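Local atomic coordinates of abietadiene synthase, chloroplastic (Abies grandis, PDB entry 3S9V), a protein that is a chloroplast enzyme of the terpene synthase family, largely helical, with a terpene synthase N-terminal domain and a metal-binding domain. Residues Val213-Gln216 with Lys217-Lys220. Sequence-based numbering, arbitrary orientation.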
loop_
_atom_site.group_PDB
_atom_site.type_symbol
_atom_site.label_atom_id
_atom_site.label_comp_id
_atom_site.label_asym_id
_atom_site.label_seq_id
_atom_site.Cartn_x
_atom_site.Cartn_y
_atom_site.Cartn_z
ATOM N N VAL A 213 28.969 -28.448 -6.537
ATOM C CA VAL A 213 28.505 -27.805 -7.754
ATOM C C VAL A 213 29.403 -27.980 -8.994
ATOM O O VAL A 213 30.622 -28.117 -8.880
ATOM C CB VAL A 213 28.253 -26.299 -7.459
ATOM C CG1 VAL A 213 29.550 -25.504 -7.544
ATOM C CG2 VAL A 213 27.210 -25.763 -8.389
ATOM N N ASP A 214 28.781 -28.012 -10.174
ATOM C CA ASP A 214 29.505 -28.134 -11.451
ATOM C C ASP A 214 29.729 -26.701 -11.923
ATOM O O ASP A 214 28.846 -26.108 -12.540
ATOM C CB ASP A 214 28.661 -28.876 -12.495
ATOM C CG ASP A 214 29.380 -29.031 -13.834
ATOM O OD1 ASP A 214 30.175 -28.137 -14.197
ATOM O OD2 ASP A 214 29.139 -30.039 -14.536
ATOM N N TRP A 215 30.909 -26.157 -11.643
ATOM C CA TRP A 215 31.204 -24.770 -11.981
ATOM C C TRP A 215 30.860 -24.327 -13.392
ATOM O O TRP A 215 30.334 -23.226 -13.585
ATOM C CB TRP A 215 32.665 -24.451 -11.653
ATOM C CG TRP A 215 32.924 -24.508 -10.177
ATOM C CD1 TRP A 215 33.765 -25.360 -9.519
ATOM C CD2 TRP A 215 32.261 -23.742 -9.166
ATOM N NE1 TRP A 215 33.658 -25.178 -8.162
ATOM C CE2 TRP A 215 32.741 -24.190 -7.919
ATOM C CE3 TRP A 215 31.302 -22.722 -9.195
ATOM C CZ2 TRP A 215 32.294 -23.654 -6.710
ATOM C CZ3 TRP A 215 30.856 -22.194 -7.997
ATOM C CH2 TRP A 215 31.350 -22.660 -6.770
ATOM N N GLN A 216 31.146 -25.169 -14.377
ATOM C CA GLN A 216 30.848 -24.819 -15.759
ATOM C C GLN A 216 29.363 -24.533 -15.977
ATOM O O GLN A 216 29.002 -23.552 -16.620
ATOM C CB GLN A 216 31.297 -25.938 -16.702
ATOM C CG GLN A 216 30.815 -25.748 -18.121
ATOM C CD GLN A 216 31.364 -26.802 -19.044
ATOM O OE1 GLN A 216 31.210 -28.004 -18.796
ATOM N NE2 GLN A 216 32.016 -26.366 -20.115
ATOM N N LYS A 217 28.502 -25.392 -15.454
ATOM C CA LYS A 217 27.066 -25.191 -15.607
ATOM C C LYS A 217 26.631 -23.938 -14.862
ATOM O O LYS A 217 25.751 -23.210 -15.321
ATOM C CB LYS A 217 26.298 -26.412 -15.087
ATOM C CG LYS A 217 26.479 -27.644 -15.951
ATOM C CD LYS A 217 25.568 -28.776 -15.510
ATOM C CE LYS A 217 25.634 -29.939 -16.488
ATOM N NZ LYS A 217 24.698 -31.025 -16.095
ATOM N N ILE A 218 27.262 -23.685 -13.716
ATOM C CA ILE A 218 26.953 -22.507 -12.910
ATOM C C ILE A 218 27.269 -21.194 -13.638
ATOM O O ILE A 218 26.519 -20.225 -13.523
ATOM C CB ILE A 218 27.734 -22.526 -11.570
ATOM C CG1 ILE A 218 27.188 -23.628 -10.662
ATOM C CG2 ILE A 218 27.643 -21.180 -10.885
ATOM C CD1 ILE A 218 25.720 -23.478 -10.306
ATOM N N MET A 219 28.368 -21.162 -14.387
ATOM C CA MET A 219 28.773 -19.946 -15.101
ATOM C C MET A 219 27.724 -19.414 -16.081
ATOM O O MET A 219 27.703 -18.218 -16.386
ATOM C CB MET A 219 30.089 -20.174 -15.859
ATOM C CG MET A 219 31.302 -20.539 -14.990
ATOM S SD MET A 219 31.664 -19.385 -13.642
ATOM C CE MET A 219 31.381 -17.791 -14.461
ATOM N N LYS A 220 26.859 -20.296 -16.572
ATOM C CA LYS A 220 25.825 -19.901 -17.524
ATOM C C LYS A 220 24.699 -19.144 -16.845
ATOM O O LYS A 220 23.876 -18.517 -17.510
ATOM C CB LYS A 220 25.229 -21.128 -18.213
ATOM C CG LYS A 220 26.238 -22.104 -18.802
ATOM C CD LYS A 220 25.510 -23.211 -19.555
ATOM C CE LYS A 220 26.447 -24.334 -19.971
ATOM N NZ LYS A 220 25.745 -25.340 -20.822
#
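Met219 N reaches back to Trp215 O at 3.0 Å, the shortest sound hydrogen bond of this single short helix, with the donor nearly in line with the carbonyl bond; a weak second bond runs from the same N-H to Gln216 O. One residue earlier in the chain, Ile218 N donates to Asp214 O at 3.1 Å, straighter at its hydrogen (159°) and in the carbonyl plane. Asp214 is the N-cap. Its CG stands anti to the backbone N (chi1 -180°), which folds the carboxylate forward over the first turn, where OD1 accepts a weak capping bond of 3.5 Å from Lys217 N. A short carboxylate suits this place, since it can accept from a first-turn N-H, here that of Lys217, and probably gains from the positive end of the helix dipole. The extended chain of Lys217 crosses the carboxylate at a slant, CG 3.8 Å from Asp214 OD2; Lys217 NZ stays 4.8 Å from that oxygen, so the opposite charges may attract weakly, without a salt bridge. On the apolar side, CB of branched Ile218 approaches Trp215 CE3 obliquely at 4.3 Å. Val213 CG1 sits 3.2 Å above one face of the indole, offset toward the rim, so the residue before the cap packs on the indole. The one-turn helix 215-219 is thus amphipathic: Gln216 and the lysines are exposed, while Ile218 is buried against Leu195 and Tyr196 of helix 192-197 and Phe228, and Trp215 rests on Val238, Arg241 and Thr242 of helix 232-242.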